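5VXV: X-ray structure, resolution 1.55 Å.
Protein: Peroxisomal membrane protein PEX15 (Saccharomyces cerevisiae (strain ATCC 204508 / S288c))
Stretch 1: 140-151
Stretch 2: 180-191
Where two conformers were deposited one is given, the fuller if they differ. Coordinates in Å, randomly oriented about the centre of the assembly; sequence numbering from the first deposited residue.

Stretch 1 (140-151) TIDVVGLQELIE
Stretch 2 180-191: KLSPTLKGLYLS

The centre of this contact is a ladder of aliphatic side chains, built without a single hydrogen bond between the two stretches. L146, buried on helix 143-151, points toward the other stretch with chi1 t and chi2 p, and its CD2 lies 3.6 Å from CD2 of L185, which is m,t. The same L146 CD2 also reaches L188 CD1 at 4.4 Å and T184 CG2 at 4.4 Å, so one methyl serves three neighbours. One helical turn on, I150 (m,m) continues the row: its CG1 is 4.3 Å from L185 CD1, and its CD1 is 4.3 Å from L181 CD1, L181 being t,p. L181 and L185 leave their backbone sideways and bring their ends nearer.

The contacts follow an opposed course of the two chains. Residue numbers rise along one stretch as they fall along the other, from V143 against L190 (CA atoms 6.7 Å apart) to Q147 against L185 (CA atoms 8.5 Å apart). The axes of helix 143-151 and helix 181-187 run at 135° between their N-to-C directions, with a signed crossing angle of -135° and a closest approach of 11.7 Å. That spacing leaves room for leucine and isoleucine to meet between the backbones.

Beyond helix 181-187, L188 takes an extended backbone (phi/psi -114/139) and turns its m,t side chain toward stretch 1. Its CD1 packs 3.7 Å from CG2 of I141, an m,m residue in the extended lead-in (-86/136), while L188 CB sits 4.1 Å from V143 CG2. V143, chi1 t, also places CG1 3.4 Å from L190 CD2 and 3.8 Å from the backbone O of Y189. Y189 is extended (-121/132), with its CA-to-CB bond directed away; the chain then turns at L190 (-81/-31), whose chi1 is m and chi2 149°, between wells. L190 CD2 also meets V144 CG2 at 3.9 Å.

At the polar edge, Q147 (t,t, chi3 2°) sets its OE1 3.2 Å from L190 CD1, a close contact rather than a hydrogen bond. Its NE2 instead donates to E151 OE2 at 3.2 Å, spanning one turn within the helix. The start of that helix is secured by D142, chi1 t: its OD1 accepts from G145 N at 3.0 Å, a capping bond, and its O accepts from L146 N at 2.8 Å. The rule is a division of roles: polar groups order stretch 1 internally, while the contacts between the stretches are mainly aliphatic; the whole contact buries 470 Å², both sides summed.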

ATOM      1  N   THR A 140       4.692 -16.147 -13.654  1.00 20.98           N
ATOM      2  CA  THR A 140       4.130 -14.903 -14.181  1.00 20.28           C
ATOM      3  C   THR A 140       4.214 -13.786 -13.139  1.00 19.17           C
ATOM      4  O   THR A 140       3.236 -13.093 -12.851  1.00 19.18           O
ATOM      5  CB  THR A 140       2.683 -15.109 -14.635  1.00 22.15           C
ATOM      6  OG1 THR A 140       1.882 -15.556 -13.535  1.00 23.77           O
ATOM      7  CG2 THR A 140       2.609 -16.142 -15.752  1.00 23.61           C
ATOM      8  N   ILE A 141       5.414 -13.577 -12.580  1.00 17.32           N
ATOM      9  CA  ILE A 141       5.637 -12.597 -11.518  1.00 17.22           C
ATOM     10  C   ILE A 141       5.912 -11.223 -12.115  1.00 17.23           C
ATOM     11  O   ILE A 141       6.689 -11.084 -13.067  1.00 18.80           O
ATOM     12  CB  ILE A 141       6.810 -13.026 -10.613  1.00 17.17           C
ATOM     13  CG1 ILE A 141       6.511 -14.353  -9.909  1.00 16.69           C
ATOM     14  CG2 ILE A 141       7.128 -11.925  -9.590  1.00 17.94           C
ATOM     15  CD1 ILE A 141       5.502 -14.267  -8.776  1.00 17.36           C
ATOM     16  N   ASP A 142       5.290 -10.202 -11.526  1.00 16.31           N
ATOM     17  CA  ASP A 142       5.630  -8.798 -11.770  1.00 15.25           C
ATOM     18  C   ASP A 142       6.816  -8.460 -10.874  1.00 16.17           C
ATOM     19  O   ASP A 142       6.652  -8.181  -9.684  1.00 17.15           O
ATOM     20  CB  ASP A 142       4.424  -7.909 -11.484  1.00 14.18           C
ATOM     21  CG  ASP A 142       4.725  -6.426 -11.632  1.00 16.69           C
ATOM     22  OD1 ASP A 142       5.882  -6.054 -11.909  1.00 18.32           O
ATOM     23  OD2 ASP A 142       3.783  -5.626 -11.454  1.00 19.16           O
ATOM     24  N   VAL A 143       8.018  -8.489 -11.452  0.53 16.68           N
ATOM     25  CA  VAL A 143       9.243  -8.361 -10.664  0.53 16.37           C
ATOM     26  C   VAL A 143       9.296  -7.004  -9.970  0.53 15.97           C
ATOM     27  O   VAL A 143       9.581  -6.911  -8.770  0.53 15.54           O
ATOM     28  CB  VAL A 143      10.473  -8.595 -11.562  0.53 17.42           C
ATOM     29  CG1 VAL A 143      11.755  -8.103 -10.902  0.53 16.59           C
ATOM     30  CG2 VAL A 143      10.595 -10.073 -11.903  0.53 19.03           C
ATOM     31  N   VAL A 144       9.020  -5.931 -10.713  1.00 16.31           N
ATOM     32  CA  VAL A 144       9.115  -4.589 -10.140  1.00 17.95           C
ATOM     33  C   VAL A 144       8.027  -4.377  -9.094  1.00 16.73           C
ATOM     34  O   VAL A 144       8.278  -3.808  -8.023  1.00 15.87           O
ATOM     35  CB  VAL A 144       9.054  -3.524 -11.250  1.00 20.59           C
ATOM     36  CG1 VAL A 144       9.036  -2.118 -10.649  1.00 23.46           C
ATOM     37  CG2 VAL A 144      10.242  -3.679 -12.182  1.00 19.90           C
ATOM     38  N   GLY A 145       6.808  -4.828  -9.381  1.00 15.60           N
ATOM     39  CA  GLY A 145       5.741  -4.711  -8.402  1.00 15.11           C
ATOM     40  C   GLY A 145       6.024  -5.500  -7.139  1.00 14.88           C
ATOM     41  O   GLY A 145       5.682  -5.067  -6.035  1.00 13.62           O
ATOM     42  N   LEU A 146       6.651  -6.672  -7.283  1.00 14.87           N
ATOM     43  CA  LEU A 146       6.957  -7.494  -6.117  1.00 12.90           C
ATOM     44  C   LEU A 146       8.051  -6.859  -5.267  1.00 12.83           C
ATOM     45  O   LEU A 146       7.948  -6.841  -4.035  1.00 13.23           O
ATOM     46  CB  LEU A 146       7.357  -8.904  -6.556  1.00 13.26           C
ATOM     47  CG  LEU A 146       7.710  -9.885  -5.434  1.00 12.91           C
ATOM     48  CD1 LEU A 146       6.605  -9.959  -4.388  1.00 14.85           C
ATOM     49  CD2 LEU A 146       7.984 -11.264  -6.012  1.00 13.00           C
ATOM     50  N   GLN A 147       9.098  -6.317  -5.897  1.00 13.12           N
ATOM     51  CA  GLN A 147      10.088  -5.555  -5.142  1.00 13.65           C
ATOM     52  C   GLN A 147       9.416  -4.443  -4.347  1.00 12.66           C
ATOM     53  O   GLN A 147       9.697  -4.258  -3.159  1.00 13.38           O
ATOM     54  CB  GLN A 147      11.152  -4.964  -6.072  1.00 15.70           C
ATOM     55  CG  GLN A 147      12.215  -4.161  -5.315  1.00 18.09           C
ATOM     56  CD  GLN A 147      13.169  -3.407  -6.220  1.00 23.73           C
ATOM     57  OE1 GLN A 147      13.042  -3.430  -7.442  1.00 27.02           O
ATOM     58  NE2 GLN A 147      14.129  -2.720  -5.613  1.00 25.00           N
ATOM     59  N   GLU A 148       8.517  -3.695  -4.991  1.00 12.77           N
ATOM     60  CA  GLU A 148       7.845  -2.597  -4.301  1.00 13.31           C
ATOM     61  C   GLU A 148       7.028  -3.109  -3.124  1.00 12.88           C
ATOM     62  O   GLU A 148       7.012  -2.492  -2.052  1.00 13.79           O
ATOM     63  CB  GLU A 148       6.953  -1.825  -5.276  1.00 16.03           C
ATOM     64  CG  GLU A 148       6.266  -0.609  -4.651  1.00 19.78           C
ATOM     65  CD  GLU A 148       5.427   0.180  -5.642  1.00 25.91           C
ATOM     66  OE1 GLU A 148       4.407  -0.350  -6.128  1.00 24.44           O
ATOM     67  OE2 GLU A 148       5.790   1.337  -5.938  1.00 32.24           O
ATOM     68  N   LEU A 149       6.335  -4.234  -3.309  1.00 12.11           N
ATOM     69  CA  LEU A 149       5.505  -4.793  -2.246  1.00 13.39           C
ATOM     70  C   LEU A 149       6.342  -5.133  -1.018  1.00 14.22           C
ATOM     71  O   LEU A 149       5.971  -4.803   0.116  1.00 13.37           O
ATOM     72  CB  LEU A 149       4.771  -6.031  -2.765  1.00 13.67           C
ATOM     73  CG  LEU A 149       3.974  -6.844  -1.743  1.00 13.47           C
ATOM     74  CD1 LEU A 149       2.875  -6.000  -1.114  1.00 16.21           C
ATOM     75  CD2 LEU A 149       3.399  -8.087  -2.401  1.00 14.43           C
ATOM     76  N   ILE A 150       7.480  -5.798  -1.218  1.00 13.43           N
ATOM     77  CA  ILE A 150       8.316  -6.161  -0.080  1.00 12.93           C
ATOM     78  C   ILE A 150       8.885  -4.910   0.576  1.00 13.01           C
ATOM     79  O   ILE A 150       9.004  -4.836   1.804  1.00 13.22           O
ATOM     80  CB  ILE A 150       9.430  -7.133  -0.510  1.00 14.69           C
ATOM     81  CG1 ILE A 150       8.837  -8.369  -1.198  1.00 15.70           C
ATOM     82  CG2 ILE A 150      10.263  -7.551   0.698  1.00 15.03           C
ATOM     83  CD1 ILE A 150       7.841  -9.150  -0.356  1.00 16.43           C
ATOM     84  N   GLU A 151       9.223  -3.898  -0.222  1.00 13.74           N
ATOM     85  CA  GLU A 151       9.807  -2.695   0.354  1.00 14.24           C
ATOM     86  C   GLU A 151       8.767  -1.872   1.110  1.00 13.19           C
ATOM     87  O   GLU A 151       9.110  -1.196   2.085  1.00 14.69           O
ATOM     88  CB  GLU A 151      10.504  -1.886  -0.741  1.00 17.83           C
ATOM     89  CG  GLU A 151      11.765  -2.595  -1.240  1.00 20.27           C
ATOM     90  CD  GLU A 151      12.651  -1.732  -2.112  1.00 25.21           C
ATOM     91  OE1 GLU A 151      12.252  -0.592  -2.432  1.00 28.28           O
ATOM     92  OE2 GLU A 151      13.752  -2.202  -2.478  1.00 22.58           O
ATOM     93  N   LYS A 180       9.177 -19.760   1.416  1.00 19.62           N
ATOM     94  CA  LYS A 180       9.230 -19.704  -0.041  1.00 23.52           C
ATOM     95  C   LYS A 180       9.807 -18.397  -0.565  1.00 22.03           C
ATOM     96  O   LYS A 180      10.096 -18.309  -1.764  1.00 22.58           O
ATOM     97  CB  LYS A 180       7.832 -19.889  -0.640  1.00 28.84           C
ATOM     98  CG  LYS A 180       7.327 -21.321  -0.688  1.00 35.61           C
ATOM     99  CD  LYS A 180       6.024 -21.399  -1.475  1.00 39.68           C
ATOM    100  CE  LYS A 180       5.417 -22.792  -1.433  1.00 44.81           C
ATOM    101  NZ  LYS A 180       4.250 -22.925  -2.348  1.00 48.14           N
ATOM    102  N   LEU A 181       9.991 -17.388   0.288  1.00 18.29           N
ATOM    103  CA  LEU A 181      10.218 -16.035  -0.212  1.00 16.79           C
ATOM    104  C   LEU A 181      11.630 -15.852  -0.762  1.00 16.15           C
ATOM    105  O   LEU A 181      11.806 -15.418  -1.905  1.00 16.07           O
ATOM    106  CB  LEU A 181       9.941 -15.009   0.889  1.00 16.00           C
ATOM    107  CG  LEU A 181       9.993 -13.550   0.428  1.00 15.47           C
ATOM    108  CD1 LEU A 181       9.003 -13.283  -0.704  1.00 14.88           C
ATOM    109  CD2 LEU A 181       9.723 -12.620   1.597  1.00 17.50           C
ATOM    110  N   SER A 182      12.652 -16.143   0.042  1.00 17.06           N
ATOM    111  CA  SER A 182      14.018 -15.940  -0.432  1.00 17.03           C
ATOM    112  C   SER A 182      14.297 -16.721  -1.709  1.00 17.87           C
ATOM    113  O   SER A 182      14.860 -16.140  -2.652  1.00 16.18           O
ATOM    114  CB  SER A 182      15.016 -16.294   0.675  1.00 18.57           C
ATOM    115  OG  SER A 182      16.350 -16.182   0.206  1.00 21.39           O
ATOM    116  N   PRO A 183      13.941 -18.007  -1.820  1.00 20.41           N
ATOM    117  CA  PRO A 183      14.128 -18.700  -3.108  1.00 23.63           C
ATOM    118  C   PRO A 183      13.494 -17.975  -4.284  1.00 22.12           C
ATOM    119  O   PRO A 183      14.123 -17.849  -5.343  1.00 22.28           O
ATOM    120  CB  PRO A 183      13.479 -20.068  -2.859  1.00 25.92           C
ATOM    121  CG  PRO A 183      13.558 -20.269  -1.394  1.00 25.38           C
ATOM    122  CD  PRO A 183      13.435 -18.912  -0.772  1.00 22.29           C
ATOM    123  N   THR A 184      12.253 -17.506  -4.133  1.00 21.21           N
ATOM    124  CA  THR A 184      11.607 -16.752  -5.204  1.00 22.47           C
ATOM    125  C   THR A 184      12.387 -15.485  -5.527  1.00 19.64           C
ATOM    126  O   THR A 184      12.718 -15.224  -6.689  1.00 19.91           O
ATOM    127  CB  THR A 184      10.164 -16.409  -4.809  1.00 25.69           C
ATOM    128  OG1 THR A 184       9.368 -17.599  -4.811  1.00 30.25           O
ATOM    129  CG2 THR A 184       9.546 -15.393  -5.773  1.00 26.28           C
ATOM    130  N   LEU A 185      12.693 -14.682  -4.505  1.00 17.46           N
ATOM    131  CA  LEU A 185      13.290 -13.373  -4.748  1.00 15.54           C
ATOM    132  C   LEU A 185      14.723 -13.481  -5.258  1.00 16.33           C
ATOM    133  O   LEU A 185      15.185 -12.592  -5.983  1.00 15.78           O
ATOM    134  CB  LEU A 185      13.237 -12.531  -3.472  1.00 13.90           C
ATOM    135  CG  LEU A 185      11.843 -12.248  -2.901  1.00 14.46           C
ATOM    136  CD1 LEU A 185      11.937 -11.296  -1.719  1.00 14.89           C
ATOM    137  CD2 LEU A 185      10.899 -11.680  -3.957  1.00 16.50           C
ATOM    138  N   LYS A 186      15.442 -14.548  -4.896  1.00 16.60           N
ATOM    139  CA  LYS A 186      16.791 -14.747  -5.419  1.00 18.35           C
ATOM    140  C   LYS A 186      16.798 -15.222  -6.864  1.00 18.06           C
ATOM    141  O   LYS A 186      17.804 -15.036  -7.557  1.00 19.76           O
ATOM    142  CB  LYS A 186      17.560 -15.764  -4.569  1.00 20.97           C
ATOM    143  CG  LYS A 186      17.965 -15.263  -3.193  1.00 23.55           C
ATOM    144  CD  LYS A 186      18.891 -16.255  -2.494  1.00 28.41           C
ATOM    145  CE  LYS A 186      20.300 -16.226  -3.077  1.00 35.67           C
ATOM    146  NZ  LYS A 186      21.244 -17.089  -2.314  1.00 40.63           N
ATOM    147  N   GLY A 187      15.712 -15.834  -7.331  1.00 19.10           N
ATOM    148  CA  GLY A 187      15.636 -16.380  -8.666  1.00 21.01           C
ATOM    149  C   GLY A 187      15.003 -15.475  -9.695  1.00 20.28           C
ATOM    150  O   GLY A 187      14.930 -15.854 -10.868  1.00 22.73           O
ATOM    151  N   LEU A 188      14.540 -14.295  -9.294  1.00 17.80           N
ATOM    152  CA  LEU A 188      13.936 -13.321 -10.191  1.00 17.36           C
ATOM    153  C   LEU A 188      14.832 -12.095 -10.263  1.00 16.91           C
ATOM    154  O   LEU A 188      15.362 -11.644  -9.242  1.00 18.04           O
ATOM    155  CB  LEU A 188      12.539 -12.930  -9.707  1.00 19.06           C
ATOM    156  CG  LEU A 188      11.537 -14.080  -9.622  1.00 24.29           C
ATOM    157  CD1 LEU A 188      10.320 -13.655  -8.821  1.00 26.16           C
ATOM    158  CD2 LEU A 188      11.132 -14.541 -11.012  1.00 28.28           C
ATOM    159  N   TYR A 189      14.996 -11.551 -11.467  1.00 17.70           N
ATOM    160  CA  TYR A 189      16.028 -10.559 -11.728  1.00 18.47           C
ATOM    161  C   TYR A 189      15.427  -9.253 -12.223  1.00 19.36           C
ATOM    162  O   TYR A 189      14.587  -9.246 -13.129  1.00 19.82           O
ATOM    163  CB  TYR A 189      17.040 -11.101 -12.735  1.00 20.17           C
ATOM    164  CG  TYR A 189      17.850 -12.227 -12.150  1.00 22.68           C
ATOM    165  CD1 TYR A 189      18.981 -11.964 -11.391  1.00 23.04           C
ATOM    166  CD2 TYR A 189      17.467 -13.548 -12.322  1.00 25.94           C
ATOM    167  CE1 TYR A 189      19.720 -12.988 -10.837  1.00 24.06           C
ATOM    168  CE2 TYR A 189      18.201 -14.579 -11.771  1.00 28.28           C
ATOM    169  CZ  TYR A 189      19.325 -14.292 -11.028  1.00 28.85           C
ATOM    170  OH  TYR A 189      20.061 -15.315 -10.477  1.00 33.18           O
ATOM    171  N   LEU A 190      15.870  -8.155 -11.611  1.00 17.80           N
ATOM    172  CA  LEU A 190      15.577  -6.819 -12.109  1.00 19.91           C
ATOM    173  C   LEU A 190      16.518  -6.433 -13.239  1.00 21.70           C
ATOM    174  O   LEU A 190      16.135  -5.672 -14.134  1.00 22.34           O
ATOM    175  CB  LEU A 190      15.686  -5.816 -10.960  1.00 20.18           C
ATOM    176  CG  LEU A 190      14.597  -5.974  -9.900  1.00 24.11           C
ATOM    177  CD1 LEU A 190      15.093  -5.570  -8.523  1.00 25.65           C
ATOM    178  CD2 LEU A 190      13.379  -5.153 -10.291  1.00 25.03           C
ATOM    179  N   SER A 191      17.742  -6.948 -13.204  1.00 21.46           N
ATOM    180  CA  SER A 191      18.726  -6.769 -14.261  1.00 22.47           C
ATOM    181  C   SER A 191      19.724  -7.910 -14.135  1.00 21.40           C
ATOM    182  O   SER A 191      19.654  -8.714 -13.203  1.00 19.35           O
ATOM    183  CB  SER A 191      19.412  -5.402 -14.166  1.00 25.46           C
ATOM    184  OG  SER A 191      20.019  -5.225 -12.897  1.00 26.13           O
TER